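Local atomic coordinates of arginine kinase (Anthopleura japonica, PDB entry 4RF6), a protein that catalyses the reversible transfer of a phosphoryl group from ATP to L-arginine, yielding N(omega)-phospho-L-arginine and ADP. Residues K173-S178 with I217-D222; K49-G54 with A76-S81; E154-V159 with V227-E232. All blocks are in the same frame, centred on the assembly; numbering follows the deposited sequence. Where two conformers were deposited one is given.

How the interactions relate
All three contacts lie in the first of the two repeats. Interactions 1 and 3 belong to its catalytic domain, and their centres are 11 Å apart. They touch directly: Y174 OH and E156 OE1 are 2.6 Å apart, and Y218 O and V227 N 2.7 Å. Interaction 1 pairs two strands, and interaction 3 sets a helix against the next strand of the same sheet. Interaction 2 lies in the N-terminal domain, about 20 Å from interaction 3 and 31 Å from interaction 1, centre to centre. Interactions 2 and 3 are near the substrate site inferred by similarity. Y75 directly precedes the segment 76-81, and E232 ends the segment 227-232.

Interaction 1 (K173-S178 with I217-D222); sequences KYYPLS and IYHNND
K173-Y175 pair with I217-H219 as antiparallel strands at one margin of the large sheet in the first catalytic domain. Strand 172-176 is the outermost on this side within the chain. Y175 N donates to I217 O at 2.7 Å, and I217 N returns a bond to Y175 O at 2.9 Å. Two residues back along the strand, K173 N reaches H219 O at 3.2 Å, while the bond from H219 N to K173 O is weak. Y174 and Y218 form the non-hydrogen-bonded pair between these two. Y218 CG is anti to the backbone N (chi1 178°), which sets the ring beside the K173 carbonyl, with Y218 CD1 3.3 Å from K173 O. Y174 CB lies 4.1 Å from Y218 CD1. Both hydroxyls on this face have partners: Y174 OH bonds E156, and Y218 OH bonds L170 O. Helix 149-163 covers this face.

The other face carries K173, Y175, I217 and H219. K173 CG lies 3.3 Å above one face of the Y175 ring, toward its rim. The Y175 and H219 rings lie 23° from parallel and are strongly offset (centroids 5.5 Å), with Y175 CE1 and OH nearest H219 NE2. H219 ND1 makes a nearly straight bond to N220 O, which lies in the imidazole plane and would limit rotation of the ring. Past the strand end, L177 CD2 meets I217 CD1 at 4.0 Å. This is an antiparallel edge-strand pairing in the sheet at the core of the phosphagen kinase catalytic domain.

Interaction 2 (K49-G54 with A76-S81); sequences KKTKLG and AGDEES
E80 lies across T51 and joins the loop K49-G54 to the start of helix 79-84. The contact is in the N-terminal domain of the first repeat, and the loop links helices 40-46 and 57-66. The segment A76-S81 follows directly on residues 71-75, which probably bind the substrate, as in relatives. E80 CG is anti to the backbone N (chi1 -178°), and the rest of the chain is extended, so the carboxylate reaches the loop backbone. E80 CB starts 4.1 Å from T51 CB. E80 CG follows at 3.9 Å from the same T51 CB, so these two carbons lie alongside the threonine. E80 CD comes beside T51 CB and CA, and E80 OE1 comes to 3.5 Å from T51 CA. At the tip, E80 OE2 accepts from K52 N at 2.9 Å. The N-H points almost straight at the oxygen (177°) but meets it from above the carboxylate plane.

A second carboxylate meets T51 tip to tip. T51 OG1 donates to D78 OD2 at 2.7 Å, on the syn lone pair. The same T51 OG1 accepts from I55 N and, weakly, from L53 N. L53 CG also rests 3.4 Å from D78 OD2. T51 CG2 packs against D78 OD1 and S81 OG. The loop itself makes a type I turn from T51 to G54, closed by G54 N on T51 O.

D78 is the N-cap of helix 79-84. Its OD1 takes bonds from S81 N and S81 OG, which approach from opposite faces of the carboxylate plane. One buried aspartate thus serves both the helix start and the turn. Three donors across its two oxygens, together with the helix N-terminus, would be expected to stabilise the negative charge of D78.

Interaction 3 (E154-V159 with V227-E232); sequences EIEKKV and VWLNEE
L229 and N230, at the end of strand 225-229, meet I155, E156 and V159 of helix 149-163. L229 has CG anti to the backbone N (chi1 -170°) and reaches tip to tip toward V159. L229 CD2 lies 3.7 Å from V159 CG1, and L229 CD1 lies 3.9 Å from V159 CG2. L229 CD2 also rests 3.9 Å from E156 CA. The L229 and E156 side chains cross at about a right angle, L229 CD2 against E156 CG. L229 CD1 is more loosely set against I155 CG2, at 4.4 Å. Here the helix covers one face of the antiparallel sheet of the phosphagen kinase catalytic domain, running roughly antiparallel to the strand. L235 of the next strand touches both V159 and L229.

N230 takes up a left-handed backbone conformation (phi 64°) where the strand ends. Its amide crosses I155 obliquely, with N230 OD1 3.7 Å from I155 CG2. N230 ND2 donates to G214 O. E231 follows and forms a salt bridge with R236, a predicted ATP-binding residue. E232, which probably binds the substrate as in relatives, has its backbone O hydrogen-bonded to S277 OG.

Interaction 1 (K173-S178 with I217-D222)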
loop_
_atom_site.group_PDB
_atom_site.type_symbol
_atom_site.label_atom_id
_atom_site.label_comp_id
_atom_site.label_asym_id
_atom_site.label_seq_id
_atom_site.Cartn_x
_atom_site.Cartn_y
_atom_site.Cartn_z
ATOM N N LYS A 173 -20.810 0.546 -2.472
ATOM C CA LYS A 173 -21.913 -0.148 -1.806
ATOM C C LYS A 173 -22.075 0.312 -0.357
ATOM O O LYS A 173 -21.097 0.698 0.294
ATOM C CB LYS A 173 -21.673 -1.664 -1.877
ATOM C CG LYS A 173 -22.390 -2.517 -0.825
ATOM C CD LYS A 173 -23.809 -2.894 -1.238
ATOM C CE LYS A 173 -24.226 -4.233 -0.630
ATOM N NZ LYS A 173 -24.233 -4.215 0.863
ATOM N N TYR A 174 -23.311 0.286 0.139
ATOM C CA TYR A 174 -23.584 0.611 1.535
ATOM C C TYR A 174 -23.860 -0.648 2.359
ATOM O O TYR A 174 -24.540 -1.569 1.890
ATOM C CB TYR A 174 -24.766 1.577 1.635
ATOM C CG TYR A 174 -25.172 1.872 3.059
ATOM C CD1 TYR A 174 -24.377 2.669 3.871
ATOM C CD2 TYR A 174 -26.343 1.348 3.591
ATOM C CE1 TYR A 174 -24.733 2.941 5.173
ATOM C CE2 TYR A 174 -26.713 1.612 4.897
ATOM C CZ TYR A 174 -25.902 2.414 5.683
ATOM O OH TYR A 174 -26.256 2.689 6.984
ATOM N N TYR A 175 -23.312 -0.690 3.574
ATOM C CA TYR A 175 -23.538 -1.798 4.496
ATOM C C TYR A 175 -24.042 -1.268 5.827
ATOM O O TYR A 175 -23.264 -0.709 6.606
ATOM C CB TYR A 175 -22.245 -2.578 4.749
ATOM C CG TYR A 175 -21.490 -2.972 3.502
ATOM C CD1 TYR A 175 -20.584 -2.096 2.912
ATOM C CD2 TYR A 175 -21.673 -4.218 2.920
ATOM C CE1 TYR A 175 -19.887 -2.450 1.776
ATOM C CE2 TYR A 175 -20.980 -4.582 1.785
ATOM C CZ TYR A 175 -20.087 -3.698 1.218
ATOM O OH TYR A 175 -19.399 -4.056 0.082
ATOM N N PRO A 176 -25.345 -1.432 6.098
ATOM C CA PRO A 176 -25.844 -1.043 7.422
ATOM C C PRO A 176 -25.264 -1.963 8.492
ATOM O O PRO A 176 -25.072 -3.145 8.212
ATOM C CB PRO A 176 -27.359 -1.274 7.305
ATOM C CG PRO A 176 -27.518 -2.279 6.201
ATOM C CD PRO A 176 -26.410 -1.973 5.232
ATOM N N LEU A 177 -24.975 -1.447 9.684
ATOM C CA LEU A 177 -24.523 -2.311 10.775
ATOM C C LEU A 177 -25.645 -3.248 11.222
ATOM O O LEU A 177 -25.411 -4.417 11.548
ATOM C CB LEU A 177 -24.005 -1.500 11.963
ATOM C CG LEU A 177 -22.738 -0.660 11.768
ATOM C CD1 LEU A 177 -22.102 -0.315 13.105
ATOM C CD2 LEU A 177 -21.731 -1.370 10.892
ATOM N N SER A 178 -26.862 -2.722 11.243
ATOM C CA SER A 178 -28.037 -3.509 11.594
ATOM C C SER A 178 -28.344 -4.522 10.496
ATOM O O SER A 178 -28.618 -4.144 9.354
ATOM C CB SER A 178 -29.236 -2.586 11.812
ATOM O OG SER A 178 -28.947 -1.619 12.806
ATOM N N ILE A 217 -21.773 1.753 6.909
ATOM C CA ILE A 217 -20.482 1.947 6.269
ATOM C C ILE A 217 -20.641 1.927 4.749
ATOM O O ILE A 217 -21.248 1.005 4.198
ATOM C CB ILE A 217 -19.504 0.848 6.714
ATOM C CG1 ILE A 217 -19.217 0.977 8.213
ATOM C CG2 ILE A 217 -18.211 0.909 5.916
ATOM C CD1 ILE A 217 -18.489 -0.210 8.810
ATOM N N TYR A 218 -20.118 2.954 4.081
ATOM C CA TYR A 218 -20.079 2.996 2.619
ATOM C C TYR A 218 -18.633 3.082 2.156
ATOM O O TYR A 218 -17.835 3.829 2.733
ATOM C CB TYR A 218 -20.850 4.211 2.090
ATOM C CG TYR A 218 -20.830 4.379 0.575
ATOM C CD1 TYR A 218 -21.835 3.832 -0.218
ATOM C CD2 TYR A 218 -19.821 5.104 -0.057
ATOM C CE1 TYR A 218 -21.827 3.985 -1.599
ATOM C CE2 TYR A 218 -19.803 5.265 -1.437
ATOM C CZ TYR A 218 -20.807 4.701 -2.199
ATOM O OH TYR A 218 -20.796 4.858 -3.564
ATOM N N HIS A 219 -18.287 2.322 1.122
ATOM C CA HIS A 219 -16.987 2.501 0.481
ATOM C C HIS A 219 -17.095 2.339 -1.030
ATOM O O HIS A 219 -17.952 1.599 -1.522
ATOM C CB HIS A 219 -15.938 1.549 1.071
ATOM C CG HIS A 219 -16.152 0.109 0.717
ATOM N ND1 HIS A 219 -15.892 -0.398 -0.538
ATOM C CD2 HIS A 219 -16.589 -0.936 1.463
ATOM C CE1 HIS A 219 -16.166 -1.693 -0.554
ATOM N NE2 HIS A 219 -16.592 -2.041 0.647
ATOM N N ASN A 220 -16.244 3.042 -1.768
ATOM C CA ASN A 220 -16.227 2.879 -3.219
ATOM C C ASN A 220 -15.547 1.565 -3.600
ATOM O O ASN A 220 -14.895 0.932 -2.761
ATOM C CB ASN A 220 -15.566 4.073 -3.915
ATOM C CG ASN A 220 -14.094 4.220 -3.568
ATOM O OD1 ASN A 220 -13.595 3.584 -2.639
ATOM N ND2 ASN A 220 -13.390 5.077 -4.313
ATOM N N ASN A 221 -15.702 1.148 -4.854
ATOM C CA ASN A 221 -15.137 -0.124 -5.283
ATOM C C ASN A 221 -13.605 -0.163 -5.199
ATOM O O ASN A 221 -13.030 -1.194 -4.838
ATOM C CB ASN A 221 -15.636 -0.503 -6.683
ATOM C CG ASN A 221 -17.148 -0.597 -6.754
ATOM O OD1 ASN A 221 -17.760 -1.430 -6.088
ATOM N ND2 ASN A 221 -17.760 0.264 -7.561
ATOM N N ASP A 222 -12.958 0.962 -5.504
ATOM C CA ASP A 222 -11.501 1.075 -5.392
ATOM C C ASP A 222 -11.019 1.043 -3.947
ATOM O O ASP A 222 -9.816 0.913 -3.698
ATOM C CB ASP A 222 -11.003 2.375 -6.027
ATOM C CG ASP A 222 -11.205 2.410 -7.520
ATOM O OD1 ASP A 222 -11.241 1.324 -8.132
ATOM O OD2 ASP A 222 -11.322 3.526 -8.074
#

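Interaction 2 (K49-G54 with A76-S81)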
loop_
_atom_site.group_PDB
_atom_site.type_symbol
_atom_site.label_atom_id
_atom_site.label_comp_id
_atom_site.label_asym_id
_atom_site.label_seq_id
_atom_site.Cartn_x
_atom_site.Cartn_y
_atom_site.Cartn_z
ATOM N N LYS A 49 -30.497 25.481 32.568
ATOM C CA LYS A 49 -30.835 25.771 31.176
ATOM C C LYS A 49 -30.929 24.499 30.339
ATOM O O LYS A 49 -30.138 23.566 30.517
ATOM C CB LYS A 49 -29.801 26.715 30.556
ATOM C CG LYS A 49 -29.579 27.987 31.362
ATOM C CD LYS A 49 -28.896 29.063 30.531
ATOM C CE LYS A 49 -28.692 30.333 31.354
ATOM N NZ LYS A 49 -28.065 31.415 30.545
ATOM N N LYS A 50 -31.896 24.467 29.421
ATOM C CA LYS A 50 -32.066 23.333 28.509
ATOM C C LYS A 50 -32.329 23.810 27.080
ATOM O O LYS A 50 -33.075 24.772 26.865
ATOM C CB LYS A 50 -33.218 22.437 28.978
ATOM C CG LYS A 50 -32.995 21.833 30.356
ATOM C CD LYS A 50 -34.138 20.940 30.782
ATOM C CE LYS A 50 -33.922 20.450 32.203
ATOM N NZ LYS A 50 -35.213 20.230 32.900
ATOM N N THR A 51 -31.717 23.137 26.108
ATOM C CA THR A 51 -31.934 23.456 24.701
ATOM C C THR A 51 -33.303 22.942 24.262
ATOM O O THR A 51 -33.980 22.251 25.029
ATOM C CB THR A 51 -30.836 22.840 23.802
ATOM O OG1 THR A 51 -31.058 21.431 23.656
ATOM C CG2 THR A 51 -29.449 23.080 24.397
ATOM N N LYS A 52 -33.705 23.276 23.036
ATOM C CA LYS A 52 -34.980 22.806 22.494
ATOM C C LYS A 52 -35.050 21.289 22.477
ATOM O O LYS A 52 -36.134 20.717 22.586
ATOM C CB LYS A 52 -35.215 23.328 21.072
ATOM C CG LYS A 52 -36.103 24.562 20.988
ATOM C CD LYS A 52 -36.170 25.129 19.568
ATOM C CE LYS A 52 -37.239 24.452 18.709
ATOM N NZ LYS A 52 -37.376 25.148 17.388
ATOM N N LEU A 53 -33.899 20.637 22.331
ATOM C CA LEU A 53 -33.865 19.176 22.309
ATOM C C LEU A 53 -33.802 18.603 23.721
ATOM O O LEU A 53 -33.755 17.384 23.907
ATOM C CB LEU A 53 -32.688 18.660 21.479
ATOM C CG LEU A 53 -32.600 19.134 20.032
ATOM C CD1 LEU A 53 -31.692 18.205 19.249
ATOM C CD2 LEU A 53 -33.966 19.216 19.375
ATOM N N GLY A 54 -33.803 19.487 24.715
ATOM C CA GLY A 54 -33.770 19.061 26.102
ATOM C C GLY A 54 -32.359 18.793 26.591
ATOM O O GLY A 54 -32.168 18.177 27.642
ATOM N N ALA A 76 -21.268 18.351 22.458
ATOM C CA ALA A 76 -22.478 19.149 22.246
ATOM C C ALA A 76 -23.607 18.273 21.716
ATOM O O ALA A 76 -23.438 17.575 20.714
ATOM C CB ALA A 76 -22.199 20.279 21.285
ATOM N N GLY A 77 -24.758 18.310 22.377
ATOM C CA GLY A 77 -25.874 17.476 21.968
ATOM C C GLY A 77 -26.551 18.050 20.739
ATOM O O GLY A 77 -27.233 17.338 19.999
ATOM N N ASP A 78 -26.364 19.350 20.530
ATOM C CA ASP A 78 -26.932 20.036 19.376
ATOM C C ASP A 78 -26.214 21.356 19.146
ATOM O O ASP A 78 -25.351 21.742 19.941
ATOM C CB ASP A 78 -28.450 20.257 19.539
ATOM C CG ASP A 78 -28.813 20.979 20.831
ATOM O OD1 ASP A 78 -27.924 21.580 21.465
ATOM O OD2 ASP A 78 -30.006 20.954 21.213
ATOM N N GLU A 79 -26.574 22.041 18.063
ATOM C CA GLU A 79 -25.979 23.328 17.728
ATOM C C GLU A 79 -26.241 24.349 18.828
ATOM O O GLU A 79 -25.359 25.131 19.189
ATOM C CB GLU A 79 -26.556 23.842 16.409
ATOM C CG GLU A 79 -26.296 25.321 16.136
ATOM C CD GLU A 79 -26.637 25.714 14.708
ATOM O OE1 GLU A 79 -26.189 26.791 14.259
ATOM O OE2 GLU A 79 -27.352 24.940 14.037
ATOM N N GLU A 80 -27.461 24.332 19.359
ATOM C CA GLU A 80 -27.864 25.289 20.383
ATOM C C GLU A 80 -26.984 25.181 21.627
ATOM O O GLU A 80 -26.725 26.183 22.301
ATOM C CB GLU A 80 -29.335 25.088 20.755
ATOM C CG GLU A 80 -29.859 26.081 21.780
ATOM C CD GLU A 80 -31.319 25.856 22.124
ATOM O OE1 GLU A 80 -31.811 26.526 23.053
ATOM O OE2 GLU A 80 -31.972 25.015 21.471
ATOM N N SER A 81 -26.524 23.968 21.924
ATOM C CA SER A 81 -25.631 23.735 23.060
ATOM C C SER A 81 -24.396 24.639 23.022
ATOM O O SER A 81 -23.933 25.119 24.060
ATOM C CB SER A 81 -25.196 22.266 23.111
ATOM O OG SER A 81 -26.274 21.427 23.452
#

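Interaction 3 (E154-V159 with V227-E232)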
loop_
_atom_site.group_PDB
_atom_site.type_symbol
_atom_site.label_atom_id
_atom_site.label_comp_id
_atom_site.label_asym_id
_atom_site.label_seq_id
_atom_site.Cartn_x
_atom_site.Cartn_y
_atom_site.Cartn_z
ATOM N N GLU A 154 -33.711 8.699 9.722
ATOM C CA GLU A 154 -33.970 9.590 8.597
ATOM C C GLU A 154 -32.656 10.066 7.983
ATOM O O GLU A 154 -32.542 10.227 6.766
ATOM C CB GLU A 154 -34.810 10.781 9.057
ATOM C CG GLU A 154 -35.229 11.732 7.950
ATOM C CD GLU A 154 -36.280 12.715 8.418
ATOM O OE1 GLU A 154 -37.370 12.266 8.833
ATOM O OE2 GLU A 154 -36.010 13.932 8.383
ATOM N N ILE A 155 -31.662 10.290 8.839
ATOM C CA ILE A 155 -30.331 10.692 8.388
ATOM C C ILE A 155 -29.679 9.579 7.567
ATOM O O ILE A 155 -29.187 9.829 6.470
ATOM C CB ILE A 155 -29.419 11.059 9.576
ATOM C CG1 ILE A 155 -29.810 12.416 10.163
ATOM C CG2 ILE A 155 -27.959 11.091 9.147
ATOM C CD1 ILE A 155 -29.250 12.663 11.565
ATOM N N GLU A 156 -29.674 8.361 8.105
ATOM C CA GLU A 156 -29.115 7.215 7.392
ATOM C C GLU A 156 -29.754 7.099 6.014
ATOM O O GLU A 156 -29.066 6.938 5.002
ATOM C CB GLU A 156 -29.349 5.913 8.165
ATOM C CG GLU A 156 -28.912 4.654 7.393
ATOM C CD GLU A 156 -29.371 3.356 8.042
ATOM O OE1 GLU A 156 -28.714 2.312 7.815
ATOM O OE2 GLU A 156 -30.390 3.375 8.766
ATOM N N LYS A 157 -31.078 7.205 5.987
ATOM C CA LYS A 157 -31.843 7.055 4.758
ATOM C C LYS A 157 -31.507 8.127 3.723
ATOM O O LYS A 157 -31.333 7.822 2.535
ATOM C CB LYS A 157 -33.342 7.074 5.064
ATOM C CG LYS A 157 -34.194 7.525 3.885
ATOM C CD LYS A 157 -35.664 7.209 4.110
ATOM C CE LYS A 157 -36.516 7.660 2.931
ATOM N NZ LYS A 157 -37.893 7.084 2.994
ATOM N N LYS A 158 -31.427 9.378 4.168
ATOM C CA LYS A 158 -31.100 10.483 3.273
ATOM C C LYS A 158 -29.685 10.347 2.737
ATOM O O LYS A 158 -29.444 10.556 1.549
ATOM C CB LYS A 158 -31.262 11.828 3.985
ATOM C CG LYS A 158 -32.681 12.367 3.935
ATOM C CD LYS A 158 -33.057 13.091 5.215
ATOM C CE LYS A 158 -32.822 14.587 5.126
ATOM N NZ LYS A 158 -33.916 15.326 5.837
ATOM N N VAL A 159 -28.755 9.996 3.621
ATOM C CA VAL A 159 -27.351 9.875 3.241
ATOM C C VAL A 159 -27.157 8.756 2.225
ATOM O O VAL A 159 -26.532 8.958 1.179
ATOM C CB VAL A 159 -26.443 9.655 4.470
ATOM C CG1 VAL A 159 -25.048 9.229 4.038
ATOM C CG2 VAL A 159 -26.368 10.924 5.302
ATOM N N VAL A 227 -17.064 6.059 4.102
ATOM C CA VAL A 227 -17.947 6.869 4.936
ATOM C C VAL A 227 -18.403 6.065 6.152
ATOM O O VAL A 227 -18.894 4.944 6.011
ATOM C CB VAL A 227 -19.200 7.348 4.164
ATOM C CG1 VAL A 227 -20.113 8.163 5.078
ATOM C CG2 VAL A 227 -18.813 8.160 2.925
ATOM N N TRP A 228 -18.221 6.628 7.344
ATOM C CA TRP A 228 -18.867 6.090 8.534
ATOM C C TRP A 228 -20.114 6.904 8.803
ATOM O O TRP A 228 -20.071 8.138 8.871
ATOM C CB TRP A 228 -17.937 6.115 9.742
ATOM C CG TRP A 228 -16.910 5.033 9.700
ATOM C CD1 TRP A 228 -16.737 4.101 8.710
ATOM C CD2 TRP A 228 -15.898 4.760 10.680
ATOM N NE1 TRP A 228 -15.687 3.268 9.019
ATOM C CE2 TRP A 228 -15.153 3.656 10.230
ATOM C CE3 TRP A 228 -15.551 5.351 11.905
ATOM C CZ2 TRP A 228 -14.080 3.120 10.953
ATOM C CZ3 TRP A 228 -14.485 4.819 12.626
ATOM C CH2 TRP A 228 -13.764 3.719 12.147
ATOM N N LEU A 229 -21.233 6.212 8.937
ATOM C CA LEU A 229 -22.520 6.882 9.059
ATOM C C LEU A 229 -23.015 6.775 10.493
ATOM O O LEU A 229 -23.170 5.667 11.015
ATOM C CB LEU A 229 -23.510 6.241 8.087
ATOM C CG LEU A 229 -24.873 6.863 7.823
ATOM C CD1 LEU A 229 -24.801 8.376 7.865
ATOM C CD2 LEU A 229 -25.394 6.391 6.463
ATOM N N ASN A 230 -23.229 7.926 11.130
ATOM C CA ASN A 230 -23.809 7.996 12.475
ATOM C C ASN A 230 -22.974 7.350 13.578
ATOM O O ASN A 230 -23.518 6.781 14.528
ATOM C CB ASN A 230 -25.238 7.429 12.487
ATOM C CG ASN A 230 -26.238 8.366 11.851
ATOM O OD1 ASN A 230 -26.127 9.582 11.977
ATOM N ND2 ASN A 230 -27.219 7.803 11.152
ATOM N N GLU A 231 -21.657 7.429 13.447
ATOM C CA GLU A 231 -20.774 7.029 14.537
ATOM C C GLU A 231 -20.708 8.180 15.554
ATOM O O GLU A 231 -21.649 8.385 16.330
ATOM C CB GLU A 231 -19.385 6.660 14.001
ATOM C CG GLU A 231 -18.453 5.987 15.014
ATOM C CD GLU A 231 -17.182 6.787 15.265
ATOM O OE1 GLU A 231 -16.406 6.409 16.171
ATOM O OE2 GLU A 231 -16.963 7.792 14.556
ATOM N N GLU A 232 -19.626 8.954 15.537
ATOM C CA GLU A 232 -19.480 10.061 16.481
ATOM C C GLU A 232 -20.149 11.333 15.955
ATOM O O GLU A 232 -20.612 12.179 16.731
ATOM C CB GLU A 232 -18.003 10.316 16.789
ATOM C CG GLU A 232 -17.765 11.484 17.738
ATOM C CD GLU A 232 -16.298 11.705 18.039
ATOM O OE1 GLU A 232 -15.564 10.705 18.171
ATOM O OE2 GLU A 232 -15.887 12.880 18.148
#